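Local coordinates for protein putative short-chain dehydrogenase/reductase (Burkholderia xenovorans, PDB 5IZ4) that is a putative short-chain dehydrogenase/reductase that binds ADP in its nucleotide site and may reduce 3-oxoacyl-acyl carrier protein with NADPH, at residues Asn198-Gly203 against Ala239-Leu244. Residues are numbered along the deposited sequence; the frame is centred on the assembly and turned at random. Where two conformers were deposited one is given.
Sequences NALAPG and AEIAEL
Leu200 and Pro202 on strand 198-202 face Ile241 and Leu244 on helix 239-244. The two segments run nearly antiparallel, at 159° between their N-to-C directions. Their axes come no closer than 10.0 Å. The backbones are nearest at Pro202 and Ile241, where the CA atoms are 7.3 Å apart. No hydrogen bond crosses the gap, and all four touching side chains are buried and apolar.

Leu200 sends its two methyls to different partners, three residues apart on the helix. Its CD1 lies 3.7 Å from CG2 of Ile241, and the two side chains pass alongside one another, pointing opposite ways. Its CD2 meets Leu244 CD2 at 3.6 Å, and here the two leucines meet end to end through their methyls. Leu244 gets there with CG anti to its backbone N (chi1 -175°). Ile241 divides its branches in turn. CG2 takes Leu200, while CD1 touches the ring of Pro202 at CB, 4.0 Å away.

This is the helix-on-sheet packing of the Rossmann fold found in short-chain dehydrogenases/reductases. Strand 195-202 lies in the parallel sheet between strands 153-158 and 259-262, and helix 238-250 packs over one face. Ile241 also touches Ile26 of helix 25-36, a residue of the ADP site, and the Pro202 side chain is about 7 Å from the bound ADP. Leu248 extends the contact along the same helix by packing on Leu200. Leu244 also reaches Ile260 of strand 259-262 and Phe247 of a neighbouring subunit.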
ATOM      1  N   ASN A 198       8.340   8.451 -11.956  1.00 16.21           N
ATOM      2  CA  ASN A 198       7.195   7.586 -11.708  1.00 16.64           C
ATOM      3  C   ASN A 198       7.446   6.237 -12.363  1.00 15.06           C
ATOM      4  O   ASN A 198       8.297   6.100 -13.246  1.00 16.21           O
ATOM      5  CB  ASN A 198       5.898   8.198 -12.246  1.00 13.48           C
ATOM      6  CG  ASN A 198       5.509   9.470 -11.512  1.00 18.85           C
ATOM      7  OD1 ASN A 198       5.099   9.428 -10.345  1.00 16.66           O
ATOM      8  ND2 ASN A 198       5.627  10.611 -12.193  1.00 14.46           N
ATOM      9  N   ALA A 199       6.706   5.227 -11.912  1.00 15.06           N
ATOM     10  CA  ALA A 199       6.791   3.901 -12.503  1.00 13.81           C
ATOM     11  C   ALA A 199       5.417   3.487 -13.004  1.00 20.77           C
ATOM     12  O   ALA A 199       4.388   3.960 -12.502  1.00 19.05           O
ATOM     13  CB  ALA A 199       7.326   2.847 -11.510  1.00 15.74           C
ATOM     14  N   LEU A 200       5.411   2.618 -14.017  1.00 17.15           N
ATOM     15  CA  LEU A 200       4.181   2.024 -14.533  1.00 20.58           C
ATOM     16  C   LEU A 200       4.195   0.533 -14.229  1.00 19.72           C
ATOM     17  O   LEU A 200       5.232  -0.114 -14.354  1.00 18.29           O
ATOM     18  CB  LEU A 200       4.049   2.229 -16.047  1.00 22.83           C
ATOM     19  CG  LEU A 200       4.239   3.649 -16.564  1.00 27.66           C
ATOM     20  CD1 LEU A 200       3.916   3.760 -18.050  1.00 23.33           C
ATOM     21  CD2 LEU A 200       3.361   4.549 -15.768  1.00 24.63           C
ATOM     22  N   ALA A 201       3.041  -0.026 -13.844  1.00 16.96           N
ATOM     23  CA  ALA A 201       2.961  -1.449 -13.515  1.00 14.63           C
ATOM     24  C   ALA A 201       1.901  -2.087 -14.404  1.00 21.12           C
ATOM     25  O   ALA A 201       0.747  -2.272 -13.984  1.00 15.51           O
ATOM     26  CB  ALA A 201       2.658  -1.674 -12.033  1.00 20.16           C
ATOM     27  N   PRO A 202       2.258  -2.435 -15.636  1.00 19.34           N
ATOM     28  CA  PRO A 202       1.315  -3.128 -16.516  1.00 18.73           C
ATOM     29  C   PRO A 202       1.056  -4.543 -16.031  1.00 20.27           C
ATOM     30  O   PRO A 202       1.911  -5.181 -15.406  1.00 19.97           O
ATOM     31  CB  PRO A 202       2.030  -3.150 -17.877  1.00 20.64           C
ATOM     32  CG  PRO A 202       3.251  -2.311 -17.722  1.00 28.05           C
ATOM     33  CD  PRO A 202       3.574  -2.240 -16.265  1.00 16.58           C
ATOM     34  N   GLY A 203      -0.138  -5.033 -16.343  1.00 18.97           N
ATOM     35  CA  GLY A 203      -0.436  -6.443 -16.201  1.00 20.71           C
ATOM     36  C   GLY A 203      -0.157  -7.169 -17.501  1.00 25.94           C
ATOM     37  O   GLY A 203       0.964  -7.111 -18.013  1.00 27.77           O
ATOM     38  N   ALA A 239       0.238   0.309 -26.908  1.00 24.89           N
ATOM     39  CA  ALA A 239      -0.148   1.711 -27.075  1.00 23.93           C
ATOM     40  C   ALA A 239      -0.761   2.311 -25.814  1.00 23.33           C
ATOM     41  O   ALA A 239      -0.564   3.502 -25.539  1.00 20.62           O
ATOM     42  CB  ALA A 239      -1.121   1.840 -28.246  1.00 23.81           C
ATOM     43  N   GLU A 240      -1.506   1.528 -25.027  1.00 22.03           N
ATOM     44  CA  GLU A 240      -2.122   2.042 -23.798  0.51 19.59           C
ATOM     45  C   GLU A 240      -1.071   2.430 -22.768  1.00 20.62           C
ATOM     46  O   GLU A 240      -1.244   3.388 -22.005  1.00 18.42           O
ATOM     47  CB  GLU A 240      -3.044   0.993 -23.176  0.51 19.81           C
ATOM     48  CG  GLU A 240      -4.135   0.452 -24.056  0.51 18.33           C
ATOM     49  CD  GLU A 240      -4.693  -0.840 -23.494  0.51 17.65           C
ATOM     50  OE1 GLU A 240      -4.666  -1.002 -22.256  0.51 18.10           O
ATOM     51  OE2 GLU A 240      -5.126  -1.705 -24.286  0.51 22.48           O
ATOM     52  N   ILE A 241       0.009   1.649 -22.694  1.00 20.49           N
ATOM     53  CA  ILE A 241       1.062   1.963 -21.739  1.00 17.38           C
ATOM     54  C   ILE A 241       1.823   3.198 -22.200  1.00 19.34           C
ATOM     55  O   ILE A 241       2.241   4.029 -21.382  1.00 19.31           O
ATOM     56  CB  ILE A 241       1.995   0.751 -21.552  1.00 19.69           C
ATOM     57  CG1 ILE A 241       1.170  -0.511 -21.283  1.00 20.57           C
ATOM     58  CG2 ILE A 241       2.966   1.011 -20.392  1.00 18.53           C
ATOM     59  CD1 ILE A 241       0.220  -0.402 -20.074  1.00 21.51           C
ATOM     60  N   ALA A 242       2.012   3.333 -23.520  1.00 20.84           N
ATOM     61  CA  ALA A 242       2.581   4.550 -24.093  1.00 20.25           C
ATOM     62  C   ALA A 242       1.732   5.771 -23.756  1.00 20.91           C
ATOM     63  O   ALA A 242       2.273   6.832 -23.426  1.00 18.63           O
ATOM     64  CB  ALA A 242       2.716   4.401 -25.609  1.00 19.36           C
ATOM     65  N   GLU A 243       0.402   5.645 -23.843  1.00 19.67           N
ATOM     66  CA  GLU A 243      -0.465   6.771 -23.483  1.00 16.14           C
ATOM     67  C   GLU A 243      -0.236   7.197 -22.042  1.00 19.11           C
ATOM     68  O   GLU A 243      -0.206   8.394 -21.736  1.00 20.69           O
ATOM     69  CB  GLU A 243      -1.950   6.419 -23.672  1.00 20.72           C
ATOM     70  CG  GLU A 243      -2.477   6.423 -25.096  1.00 30.93           C
ATOM     71  CD  GLU A 243      -2.459   7.796 -25.774  1.00 24.43           C
ATOM     72  OE1 GLU A 243      -2.375   7.815 -27.014  1.00 36.25           O
ATOM     73  OE2 GLU A 243      -2.545   8.837 -25.086  1.00 31.06           O
ATOM     74  N   LEU A 244      -0.100   6.226 -21.137  1.00 16.49           N
ATOM     75  CA  LEU A 244       0.151   6.545 -19.739  1.00 15.40           C
ATOM     76  C   LEU A 244       1.511   7.219 -19.563  1.00 20.89           C
ATOM     77  O   LEU A 244       1.636   8.186 -18.802  1.00 19.43           O
ATOM     78  CB  LEU A 244       0.043   5.264 -18.911  1.00 19.49           C
ATOM     79  CG  LEU A 244       0.140   5.263 -17.386  1.00 28.16           C
ATOM     80  CD1 LEU A 244      -0.900   6.166 -16.742  1.00 24.01           C
ATOM     81  CD2 LEU A 244      -0.019   3.833 -16.886  1.00 27.71           C
TER